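PDB 6QQ4: general odorant-binding protein 28a from Drosophila melanogaster, which probably binds and carries small odorants as a secreted protein, and is involved in the detection of the floral odour beta-ionone. Local coordinates for residues A[8-13]-A[25-30]; A[40-45]-A[100-105]; A[61-66]-A[87-92]; A[52-57]-A[67-72]; A[92-97]-A[105-110]. One frame throughout, in Å; residues are numbered along the deposited sequence.

Contact 1: A[8-13]-A[25-30]; sequences KLMESA and ADLQEM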
# COMPACT_ATOMS: atom_id res chain seq x y z
N LYS A 8 7.40 -9.47 -2.19
CA LYS A 8 7.60 -9.23 -0.77
C LYS A 8 6.30 -8.81 -0.11
O LYS A 8 6.00 -9.19 1.01
CB LYS A 8 8.67 -8.16 -0.54
N LEU A 9 5.53 -8.00 -0.82
CA LEU A 9 4.27 -7.50 -0.30
C LEU A 9 3.30 -8.64 -0.08
O LEU A 9 2.50 -8.62 0.85
CB LEU A 9 3.66 -6.48 -1.26
CG LEU A 9 2.96 -5.28 -0.63
CD1 LEU A 9 3.99 -4.26 -0.22
CD2 LEU A 9 1.93 -4.67 -1.58
N MET A 10 3.38 -9.65 -0.94
CA MET A 10 2.45 -10.78 -0.87
C MET A 10 2.80 -11.73 0.26
O MET A 10 1.91 -12.34 0.84
CB MET A 10 2.40 -11.52 -2.20
CG MET A 10 1.60 -10.76 -3.23
SD MET A 10 0.09 -10.04 -2.50
CE MET A 10 0.36 -8.30 -2.82
N GLU A 11 4.09 -11.85 0.57
CA GLU A 11 4.52 -12.62 1.72
C GLU A 11 4.00 -11.95 2.98
O GLU A 11 3.44 -12.60 3.86
CB GLU A 11 6.04 -12.73 1.79
CG GLU A 11 6.72 -13.30 0.56
CD GLU A 11 8.24 -13.17 0.63
OE1 GLU A 11 8.82 -13.56 1.67
OE2 GLU A 11 8.84 -12.66 -0.34
N SER A 12 4.21 -10.64 3.06
CA SER A 12 3.71 -9.87 4.19
C SER A 12 2.19 -10.02 4.28
O SER A 12 1.65 -10.30 5.34
CB SER A 12 4.12 -8.41 4.04
OG SER A 12 3.61 -7.64 5.10
N ALA A 13 1.52 -9.89 3.15
CA ALA A 13 0.07 -10.01 3.14
C ALA A 13 -0.40 -11.40 3.59
O ALA A 13 -1.45 -11.54 4.22
CB ALA A 13 -0.47 -9.69 1.76
N ALA A 25 -9.39 -14.48 -1.95
CA ALA A 25 -9.93 -13.50 -2.89
C ALA A 25 -9.38 -12.11 -2.55
O ALA A 25 -9.07 -11.32 -3.45
CB ALA A 25 -11.45 -13.49 -2.85
N ASP A 26 -9.25 -11.84 -1.25
CA ASP A 26 -8.72 -10.57 -0.77
C ASP A 26 -7.27 -10.39 -1.18
O ASP A 26 -6.84 -9.30 -1.54
CB ASP A 26 -8.84 -10.47 0.74
CG ASP A 26 -10.25 -10.39 1.20
OD1 ASP A 26 -11.08 -9.76 0.51
OD2 ASP A 26 -10.54 -10.95 2.28
N LEU A 27 -6.50 -11.47 -1.06
CA LEU A 27 -5.11 -11.48 -1.49
C LEU A 27 -4.99 -11.22 -2.99
O LEU A 27 -4.10 -10.49 -3.43
CB LEU A 27 -4.47 -12.83 -1.14
CG LEU A 27 -2.97 -12.84 -0.90
CD1 LEU A 27 -2.66 -12.01 0.31
CD2 LEU A 27 -2.48 -14.27 -0.72
N GLN A 28 -5.88 -11.80 -3.78
CA GLN A 28 -5.82 -11.64 -5.24
C GLN A 28 -6.11 -10.20 -5.65
O GLN A 28 -5.42 -9.64 -6.52
CB GLN A 28 -6.79 -12.60 -5.94
CG GLN A 28 -6.12 -13.45 -7.03
CD GLN A 28 -6.96 -14.64 -7.46
OE1 GLN A 28 -7.65 -15.25 -6.64
NE2 GLN A 28 -6.91 -14.97 -8.75
N GLU A 29 -7.10 -9.57 -5.02
CA GLU A 29 -7.36 -8.16 -5.27
C GLU A 29 -6.11 -7.30 -5.04
O GLU A 29 -5.86 -6.35 -5.78
CB GLU A 29 -8.51 -7.65 -4.41
CG GLU A 29 -9.81 -8.32 -4.73
CD GLU A 29 -11.00 -7.68 -4.04
OE1 GLU A 29 -10.83 -7.04 -2.98
OE2 GLU A 29 -12.11 -7.81 -4.59
N MET A 30 -5.34 -7.64 -4.01
CA MET A 30 -4.11 -6.89 -3.73
C MET A 30 -3.06 -7.04 -4.82
O MET A 30 -2.50 -6.03 -5.27
CB MET A 30 -3.50 -7.34 -2.41
CG MET A 30 -3.97 -6.63 -1.18
SD MET A 30 -2.86 -6.98 0.22
CE MET A 30 -1.38 -6.09 -0.22

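Contact 2: A[40-45]-A[100-105]; sequences AGKCLR and HCEAAE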
# COMPACT_ATOMS: atom_id res chain seq x y z
N ALA A 40 -12.38 -6.69 5.41
CA ALA A 40 -11.22 -7.49 5.80
C ALA A 40 -10.04 -7.23 4.87
O ALA A 40 -8.89 -7.18 5.30
CB ALA A 40 -11.58 -8.97 5.80
N GLY A 41 -10.32 -7.08 3.57
CA GLY A 41 -9.30 -6.75 2.60
C GLY A 41 -8.72 -5.36 2.86
O GLY A 41 -7.53 -5.14 2.66
N LYS A 42 -9.56 -4.42 3.28
CA LYS A 42 -9.05 -3.12 3.72
C LYS A 42 -8.16 -3.26 4.95
O LYS A 42 -7.12 -2.58 5.09
CB LYS A 42 -10.20 -2.17 4.04
CG LYS A 42 -11.10 -1.83 2.87
CD LYS A 42 -12.18 -0.84 3.31
CE LYS A 42 -13.13 -0.54 2.18
NZ LYS A 42 -14.23 0.36 2.66
N CYS A 43 -8.58 -4.13 5.87
CA CYS A 43 -7.78 -4.34 7.07
C CYS A 43 -6.51 -5.13 6.70
O CYS A 43 -5.46 -4.94 7.30
CB CYS A 43 -8.59 -5.07 8.15
SG CYS A 43 -9.87 -4.07 8.95
N LEU A 44 -6.60 -6.02 5.71
CA LEU A 44 -5.40 -6.72 5.24
C LEU A 44 -4.39 -5.67 4.78
O LEU A 44 -3.24 -5.65 5.19
CB LEU A 44 -5.73 -7.70 4.12
CG LEU A 44 -4.55 -8.41 3.44
CD1 LEU A 44 -3.77 -9.26 4.44
CD2 LEU A 44 -5.03 -9.26 2.27
N ARG A 45 -4.86 -4.76 3.96
CA ARG A 45 -4.00 -3.70 3.46
C ARG A 45 -3.41 -2.82 4.55
O ARG A 45 -2.25 -2.44 4.46
CB ARG A 45 -4.77 -2.86 2.45
CG ARG A 45 -4.98 -3.67 1.18
CD ARG A 45 -6.11 -3.16 0.32
NE ARG A 45 -6.50 -4.17 -0.67
CZ ARG A 45 -6.74 -3.90 -1.95
NH1 ARG A 45 -6.63 -2.65 -2.40
NH2 ARG A 45 -7.08 -4.89 -2.77
N HIS A 100 -8.46 2.70 10.85
CA HIS A 100 -7.17 2.48 10.17
C HIS A 100 -7.30 1.59 8.93
O HIS A 100 -6.55 1.72 7.95
CB HIS A 100 -6.16 1.87 11.14
CG HIS A 100 -5.74 2.80 12.25
ND1 HIS A 100 -4.71 2.51 13.11
CD2 HIS A 100 -6.21 4.02 12.62
CE1 HIS A 100 -4.56 3.50 13.98
NE2 HIS A 100 -5.46 4.43 13.70
N CYS A 101 -8.26 0.68 8.96
CA CYS A 101 -8.49 -0.19 7.83
C CYS A 101 -8.99 0.65 6.66
O CYS A 101 -8.46 0.56 5.56
CB CYS A 101 -9.49 -1.29 8.18
SG CYS A 101 -8.92 -2.35 9.51
N GLU A 102 -10.00 1.49 6.93
CA GLU A 102 -10.53 2.38 5.91
C GLU A 102 -9.50 3.46 5.52
O GLU A 102 -9.47 3.91 4.37
CB GLU A 102 -11.84 3.01 6.40
CG GLU A 102 -12.99 1.99 6.44
CD GLU A 102 -14.26 2.50 7.12
OE1 GLU A 102 -14.23 3.51 7.84
OE2 GLU A 102 -15.32 1.86 6.92
N ALA A 103 -8.65 3.87 6.45
CA ALA A 103 -7.61 4.85 6.12
C ALA A 103 -6.58 4.26 5.16
O ALA A 103 -6.13 4.95 4.24
CB ALA A 103 -6.94 5.35 7.36
N ALA A 104 -6.21 2.99 5.38
CA ALA A 104 -5.26 2.30 4.50
C ALA A 104 -5.80 2.24 3.07
O ALA A 104 -5.06 2.46 2.11
CB ALA A 104 -4.97 0.92 4.99
N GLU A 105 -7.09 2.00 2.93
CA GLU A 105 -7.68 1.90 1.60
C GLU A 105 -7.85 3.26 0.92
O GLU A 105 -7.77 3.36 -0.31
CB GLU A 105 -9.04 1.20 1.69
CG GLU A 105 -9.67 0.91 0.36
CD GLU A 105 -8.80 0.03 -0.54
OE1 GLU A 105 -7.81 -0.54 -0.05
OE2 GLU A 105 -9.12 -0.11 -1.74
O HOH W 1 -15.87 0.46 4.59

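Contact 3: A[61-66]-A[87-92]; sequences LDTEAG and IGDTCA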
# COMPACT_ATOMS: atom_id res chain seq x y z
N LEU A 61 -0.33 8.37 7.03
CA LEU A 61 0.80 8.03 6.17
C LEU A 61 2.09 8.61 6.76
O LEU A 61 2.11 9.76 7.21
CB LEU A 61 0.58 8.55 4.75
CG LEU A 61 1.15 7.69 3.62
CD1 LEU A 61 0.29 6.45 3.41
CD2 LEU A 61 1.27 8.50 2.34
N ASP A 62 3.14 7.80 6.76
CA ASP A 62 4.45 8.21 7.27
C ASP A 62 5.48 8.14 6.14
O ASP A 62 5.95 7.06 5.79
CB ASP A 62 4.87 7.31 8.43
CG ASP A 62 6.04 7.88 9.22
OD1 ASP A 62 6.94 8.50 8.62
OD2 ASP A 62 6.05 7.70 10.46
N THR A 63 5.85 9.30 5.60
CA THR A 63 6.71 9.35 4.42
C THR A 63 8.20 9.44 4.72
O THR A 63 9.01 9.40 3.80
CB THR A 63 6.34 10.52 3.53
OG1 THR A 63 6.30 11.72 4.32
CG2 THR A 63 4.97 10.28 2.87
N GLU A 64 8.56 9.56 6.00
CA GLU A 64 9.97 9.53 6.40
C GLU A 64 10.61 8.19 6.00
O GLU A 64 9.90 7.22 5.75
CB GLU A 64 10.11 9.75 7.91
N ALA A 65 11.94 8.16 5.96
CA ALA A 65 12.67 7.00 5.43
C ALA A 65 12.17 6.66 4.03
O ALA A 65 11.78 5.51 3.75
CB ALA A 65 12.54 5.79 6.37
N GLY A 66 12.18 7.67 3.17
CA GLY A 66 11.63 7.57 1.82
C GLY A 66 11.95 6.31 1.05
O GLY A 66 11.05 5.52 0.77
N ILE A 87 4.42 10.30 -5.24
CA ILE A 87 3.09 9.79 -4.92
C ILE A 87 2.86 9.81 -3.41
O ILE A 87 1.79 10.20 -2.95
CB ILE A 87 2.89 8.38 -5.51
CG1 ILE A 87 2.81 8.47 -7.04
CG2 ILE A 87 1.65 7.70 -4.89
CD1 ILE A 87 2.75 7.14 -7.74
N GLY A 88 3.89 9.42 -2.66
CA GLY A 88 3.84 9.53 -1.21
C GLY A 88 3.54 10.93 -0.72
O GLY A 88 2.69 11.14 0.15
N ASP A 89 4.24 11.92 -1.27
CA ASP A 89 4.03 13.30 -0.85
C ASP A 89 2.63 13.81 -1.23
O ASP A 89 1.99 14.55 -0.48
CB ASP A 89 5.10 14.22 -1.44
CG ASP A 89 6.41 14.14 -0.69
OD1 ASP A 89 6.41 13.61 0.44
OD2 ASP A 89 7.44 14.62 -1.22
N THR A 90 2.17 13.39 -2.41
CA THR A 90 0.82 13.71 -2.83
C THR A 90 -0.23 13.10 -1.88
O THR A 90 -1.10 13.79 -1.37
CB THR A 90 0.55 13.23 -4.26
OG1 THR A 90 1.25 14.07 -5.18
CG2 THR A 90 -0.93 13.29 -4.57
N CYS A 91 -0.12 11.80 -1.65
CA CYS A 91 -1.19 11.07 -0.98
C CYS A 91 -1.19 11.26 0.53
O CYS A 91 -2.24 11.12 1.17
CB CYS A 91 -1.10 9.58 -1.34
SG CYS A 91 -1.43 9.27 -3.11
N ALA A 92 -0.05 11.63 1.11
CA ALA A 92 0.02 11.93 2.54
C ALA A 92 -0.84 13.12 2.91
O ALA A 92 -1.09 13.37 4.08
CB ALA A 92 1.46 12.19 2.97

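Contact 4: A[52-57]-A[67-72]; sequences IGILDA and HEKAKQ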
# COMPACT_ATOMS: atom_id res chain seq x y z
N ILE A 52 5.17 -2.25 6.51
CA ILE A 52 6.09 -1.43 5.71
C ILE A 52 6.48 -0.18 6.48
O ILE A 52 7.61 0.30 6.38
CB ILE A 52 5.45 -1.03 4.36
CG1 ILE A 52 5.17 -2.26 3.51
CG2 ILE A 52 6.33 -0.05 3.58
CD1 ILE A 52 4.46 -1.92 2.24
N GLY A 53 5.54 0.36 7.25
CA GLY A 53 5.79 1.57 8.00
C GLY A 53 5.30 2.80 7.28
O GLY A 53 5.39 3.91 7.81
N ILE A 54 4.77 2.63 6.06
CA ILE A 54 4.20 3.74 5.32
C ILE A 54 2.91 4.21 6.02
O ILE A 54 2.53 5.38 5.94
CB ILE A 54 3.94 3.37 3.82
CG1 ILE A 54 3.38 4.56 3.02
CG2 ILE A 54 3.07 2.10 3.69
CD1 ILE A 54 4.33 5.78 2.93
N LEU A 55 2.28 3.30 6.75
CA LEU A 55 1.17 3.65 7.63
C LEU A 55 1.61 3.51 9.08
O LEU A 55 2.11 2.46 9.48
CB LEU A 55 -0.05 2.77 7.36
CG LEU A 55 -1.33 3.13 8.11
CD1 LEU A 55 -1.77 4.49 7.68
CD2 LEU A 55 -2.44 2.08 7.84
N ASP A 56 1.42 4.56 9.88
CA ASP A 56 1.91 4.51 11.26
C ASP A 56 0.81 4.08 12.23
O ASP A 56 -0.36 3.94 11.85
CB ASP A 56 2.51 5.86 11.69
CG ASP A 56 1.49 7.00 11.71
OD1 ASP A 56 0.32 6.79 12.09
OD2 ASP A 56 1.89 8.14 11.37
N ALA A 57 1.21 3.90 13.48
CA ALA A 57 0.37 3.39 14.56
C ALA A 57 -0.86 4.25 14.85
O ALA A 57 -1.77 3.81 15.55
CB ALA A 57 1.21 3.23 15.84
N HIS A 67 13.23 6.12 0.72
CA HIS A 67 13.66 5.01 -0.13
C HIS A 67 13.20 3.65 0.37
O HIS A 67 12.66 2.85 -0.40
CB HIS A 67 15.18 4.98 -0.26
CG HIS A 67 15.71 3.68 -0.78
ND1 HIS A 67 15.82 3.40 -2.13
CD2 HIS A 67 16.13 2.57 -0.13
CE1 HIS A 67 16.29 2.18 -2.28
NE2 HIS A 67 16.49 1.65 -1.09
N GLU A 68 13.45 3.37 1.65
CA GLU A 68 13.11 2.09 2.25
C GLU A 68 11.62 1.80 2.08
O GLU A 68 11.24 0.66 1.88
CB GLU A 68 13.49 2.07 3.73
N LYS A 69 10.80 2.85 2.12
CA LYS A 69 9.35 2.73 1.94
C LYS A 69 8.94 2.53 0.48
O LYS A 69 8.32 1.53 0.12
CB LYS A 69 8.64 3.97 2.51
CG LYS A 69 8.23 3.88 3.97
CD LYS A 69 9.41 3.90 4.91
CE LYS A 69 8.98 4.14 6.36
NZ LYS A 69 8.25 5.42 6.54
N ALA A 70 9.28 3.51 -0.36
CA ALA A 70 8.88 3.50 -1.76
C ALA A 70 9.41 2.28 -2.53
O ALA A 70 8.74 1.75 -3.42
CB ALA A 70 9.33 4.79 -2.45
N LYS A 71 10.61 1.81 -2.17
CA LYS A 71 11.20 0.66 -2.86
C LYS A 71 10.43 -0.63 -2.57
O LYS A 71 10.59 -1.62 -3.27
CB LYS A 71 12.68 0.49 -2.50
CG LYS A 71 12.92 -0.27 -1.21
CD LYS A 71 14.36 -0.76 -1.14
CE LYS A 71 14.54 -1.78 -0.03
NZ LYS A 71 15.95 -1.92 0.42
N GLN A 72 9.59 -0.60 -1.53
CA GLN A 72 8.71 -1.74 -1.22
C GLN A 72 7.53 -1.80 -2.18
O GLN A 72 6.78 -2.77 -2.18
CB GLN A 72 8.19 -1.67 0.22
CG GLN A 72 9.27 -1.56 1.28
CD GLN A 72 10.38 -2.58 1.10
OE1 GLN A 72 11.55 -2.22 0.97
NE2 GLN A 72 10.02 -3.86 1.10

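Contact 5: A[92-97]-A[105-110]; sequences AAITVP and EAYGTC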
# COMPACT_ATOMS: atom_id res chain seq x y z
N ALA A 92 -0.05 11.63 1.11
CA ALA A 92 0.02 11.93 2.54
C ALA A 92 -0.84 13.12 2.91
O ALA A 92 -1.09 13.37 4.08
CB ALA A 92 1.46 12.19 2.97
N ALA A 93 -1.32 13.84 1.90
CA ALA A 93 -2.11 15.04 2.14
C ALA A 93 -3.63 14.82 2.11
O ALA A 93 -4.39 15.74 2.43
CB ALA A 93 -1.72 16.11 1.12
N ILE A 94 -4.09 13.63 1.73
CA ILE A 94 -5.54 13.44 1.63
C ILE A 94 -6.18 13.32 3.02
O ILE A 94 -5.51 13.00 4.00
CB ILE A 94 -5.89 12.19 0.81
CG1 ILE A 94 -5.43 10.92 1.53
CG2 ILE A 94 -5.34 12.28 -0.62
CD1 ILE A 94 -5.91 9.67 0.86
N THR A 95 -7.48 13.58 3.10
CA THR A 95 -8.21 13.31 4.33
C THR A 95 -8.75 11.87 4.38
O THR A 95 -9.36 11.39 3.42
CB THR A 95 -9.39 14.29 4.51
OG1 THR A 95 -10.18 14.32 3.31
CG2 THR A 95 -8.87 15.69 4.80
N VAL A 96 -8.52 11.19 5.50
CA VAL A 96 -8.87 9.77 5.67
C VAL A 96 -9.70 9.56 6.94
O VAL A 96 -9.72 10.44 7.80
CB VAL A 96 -7.61 8.90 5.73
CG1 VAL A 96 -6.76 9.12 4.48
CG2 VAL A 96 -6.82 9.21 6.99
N PRO A 97 -10.37 8.41 7.09
CA PRO A 97 -11.14 8.21 8.32
C PRO A 97 -10.27 7.79 9.50
O PRO A 97 -9.12 7.41 9.30
CB PRO A 97 -12.10 7.07 7.97
CG PRO A 97 -12.04 6.93 6.46
CD PRO A 97 -10.64 7.34 6.11
N GLU A 105 -7.09 2.00 2.93
CA GLU A 105 -7.68 1.90 1.60
C GLU A 105 -7.85 3.26 0.92
O GLU A 105 -7.77 3.36 -0.31
CB GLU A 105 -9.04 1.20 1.69
CG GLU A 105 -9.67 0.91 0.36
CD GLU A 105 -8.80 0.03 -0.54
OE1 GLU A 105 -7.81 -0.54 -0.05
OE2 GLU A 105 -9.12 -0.11 -1.74
N ALA A 106 -8.10 4.31 1.69
CA ALA A 106 -8.18 5.64 1.11
C ALA A 106 -6.79 6.05 0.61
O ALA A 106 -6.67 6.65 -0.45
CB ALA A 106 -8.72 6.64 2.10
N TYR A 107 -5.74 5.71 1.35
CA TYR A 107 -4.38 5.90 0.84
C TYR A 107 -4.12 5.05 -0.41
O TYR A 107 -3.50 5.52 -1.36
CB TYR A 107 -3.34 5.57 1.92
CG TYR A 107 -3.26 6.61 3.00
CD1 TYR A 107 -3.16 7.96 2.68
CD2 TYR A 107 -3.31 6.26 4.34
CE1 TYR A 107 -3.10 8.92 3.66
CE2 TYR A 107 -3.26 7.21 5.33
CZ TYR A 107 -3.15 8.54 4.99
OH TYR A 107 -3.09 9.49 5.98
N GLY A 108 -4.58 3.80 -0.41
CA GLY A 108 -4.39 2.89 -1.54
C GLY A 108 -5.07 3.37 -2.80
O GLY A 108 -4.54 3.26 -3.90
N THR A 109 -6.27 3.92 -2.64
CA THR A 109 -6.96 4.59 -3.73
C THR A 109 -6.09 5.70 -4.31
O THR A 109 -5.95 5.83 -5.53
CB THR A 109 -8.29 5.19 -3.24
OG1 THR A 109 -9.12 4.13 -2.75
CG2 THR A 109 -8.98 5.91 -4.37
N CYS A 110 -5.48 6.48 -3.44
CA CYS A 110 -4.64 7.58 -3.90
C CYS A 110 -3.40 7.05 -4.64
O CYS A 110 -3.03 7.53 -5.73
CB CYS A 110 -4.20 8.45 -2.72
SG CYS A 110 -3.35 9.96 -3.21
O HOH W 2 -3.55 12.18 5.45

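Contact 1: A[8-13]-A[25-30]
Leu9 meets helix 24-31 with one of its two branches: the CD2 methyl lies 3.8 Å from CE of Met30, and the two side chains cross at about a right angle. In Met10, CG stands anti to the carbonyl carbon (chi1 -76°), and further bends at chi2 and chi3 carry the thioether over the seam. Its terminal CE ends 3.8 Å from Met30 CE, with Met30 CB also close by, and the two methionine chains lie side by side, running opposite ways. The Met10 sulfur makes a looser approach, with SD 4.4 Å from CD1 of Leu27. Ala13 points its CB toward the partner helix and touches two side chains there, Leu27 CD1 at 3.5 Å and Met30 SD at 3.9 Å. Met30 therefore meets all three of the residues Leu9, Met10 and Ala13, through CE, CB or SD. The short segments run close to antiparallel, at 157°, with axes 10.8 Å apart, a wide spacing filled largely by the methionine and leucine side chains. Both helices also rest on helix 39-52, where Leu9 packs on Ile52, Ala13 on Val48 and Met30 on Arg45.

Contact 2: A[40-45]-A[100-105]
Cys43 and Cys101 are joined by a disulfide, SG to SG 2.0 Å, whose CB-SG-SG-CB torsion of 102° sets the two CB arms roughly perpendicular. The bond ties helix 39-52 to the first turn of helix 100-117 where the segments pass at a steep 77°, with their axes only 7.4 Å apart. Beside the disulfide, Lys42 leaves its helix with CG anti to the carbonyl carbon and then runs fully extended, crossing Glu105 at about a right angle. This is a meeting of aliphatic parts, with Lys42 CG 3.8 Å from Glu105 CB. A water accepts from Lys42 NZ and donates to Glu102 OE2, but Glu102 has two conformers and the bridge is therefore doubtful. Glu105 has CG anti to its backbone N and then bends at chi2, and its carboxylate lies beside Arg45. There the guanidinium and carboxylate planes are 62° apart, and the one hydrogen bond, Arg45 NH1 to Glu105 OE1, is weak at 3.4 Å. Arg45 CD is even nearer to that oxygen. Ala104 CB packs against the backbone carbonyl carbon of Arg45. Both charged groups have stronger partners nearby: Arg45 NH1 bonds to Gln34 O, and Glu105 OE2 accepts from Ala36 N. The covalent link holds the two helices together at their crossing; it is one of three disulfides paired first-third, second-fifth and fourth-sixth as in classical insect odorant-binding proteins. The weak salt bridge sets opposite charges side by side, which would be expected to offset each other on two buried side chains.

Contact 3: A[61-66]-A[87-92]
Leu61 and Thr63 rest on Gly88 and Ala92 in a small, mostly apolar surface contact, where the loop leading into helix 66-74 passes over the last turn of helix 78-91. Leu61 does most of the touching with its CD2 methyl, which sits 3.6 Å from Ala92 N and 3.7 Å from Ala92 CB. The same methyl approaches the carbonyl oxygen of Gly88, which accepts from Ala92 N. Thr63 comes in alongside: its CG2 is anti to the carbonyl carbon while OG1 lies between N and C (chi1 51°), and CG2 reaches Gly88 O at 3.7 Å and Ala92 CB at 4.0 Å. The glycine backbone is thus approached by methyls from two residues of the loop. An Asx turn shapes the loop around Thr63: Asp62 OD1 accepts from Glu64 N at 3.3 Å, the donor approaching close to the line of the Asp62 CG-OD1 bond. Ala65 then takes the N-cap position of helix 66-74. Beyond the segments, Leu61 also packs on Phe111 of helix 100-117, and Cys91, one residue before Ala92, is disulfide-bonded to Cys110 of that helix.

Contact 4: A[52-57]-A[67-72]
Ile52 and Gln72 supply the apolar part of this contact. The CG2 methyl of Ile52 lies 4.0 Å from Gln72 CG and 4.2 Å from Gln72 CB, the two side chains passing alongside each other in opposite senses. Further along, the methylene Lys69 CG comes within 4.3 Å of Ile54 CB, so the start of the lysine chain packs against the turn before its charged end is used. The polar part belongs to the same lysine. The chain bends at chi2, and a second bend at chi4 (-59°) sets NZ toward the carbonyl oxygen of Gly53, with Lys69 NZ 3.5 Å from Gly53 O, a weak hydrogen bond. The stronger partner of NZ is Glu64 O, and Asp62 OD1 adds a long, weak ion pair, so one ammonium ties together both ends of the loop between helices 39-52 and 66-74. Backbone hydrogen bonding between Ile54 and Asp62 draws the same loop together. Gly53 is the first residue to leave the helical path after helix 39-52, and it does so with positive phi (96°), the glycine-mediated helix termination that turns a chain sharply out of a helix.

Contact 5: A[92-97]-A[105-110]
Val96 packs over one face of the Tyr107 ring in a CH-pi contact. Its CG1 methyl is 3.9 Å from the ring centroid and 21° off the normal, displaced toward the rim, with CZ and CE1 as the nearest ring atoms. The two side chains cross at about a right angle. The remaining apolar contacts fasten the loop to the helix surface beside the tyrosine. Val96 CG1 also meets Ala106 CB at 4.0 Å. Ile94 has CG1 between its backbone N and carbonyl carbon (chi1 66°), and from there CD1 extends over the helix to lie 3.7 Å from Tyr107 CD1. That same methyl presses close to the helix backbone, 3.4 Å from Ala106 O, while the other branch, Ile94 CG2, touches the sulfur of Cys110 at 4.0 Å. The polar part is carried by a single water at the edge of the Tyr107 ring, in its plane. It accepts from Tyr107 OH at 2.8 Å and donates to two loop carbonyls, Ile94 O at 2.6 Å and Ala92 O at 3.1 Å, so it pins the curve of the chain between those residues onto the phenol. Tyr107 OH has a second partner as well, accepting from Leu61 N in the loop before helix 66-74. Segment 92-97 thus runs along one side of helix 100-117 on its way from helix 78-91, while Tyr107 also packs on Leu55 of the loop after helix 39-52.

In the fold
Contacts 1 and 3 mark the far sides of the fold, with centres about 21 Å apart on opposite sides of the chain's centre, and contact 4 touches both. Leu9 CD1 touches Ile52 CD1 at 3.4 Å, joining contact 1 to contact 4, whose centre is about 8 Å from that of contact 3. Contact 5 shares Ala92 with contact 3 and Glu105 with contact 2. Bound pentaethylene glycol, probably from the crystallisation liquor, lies about 4 Å from Arg45 in contact 2, Gly88 in contact 3 and the Ile54 side chain in contact 4, and about 6 Å from the Leu9 side chain in contact 1; such molecules often mark pockets, so contacts 1 to 4 may border the odorant cavity.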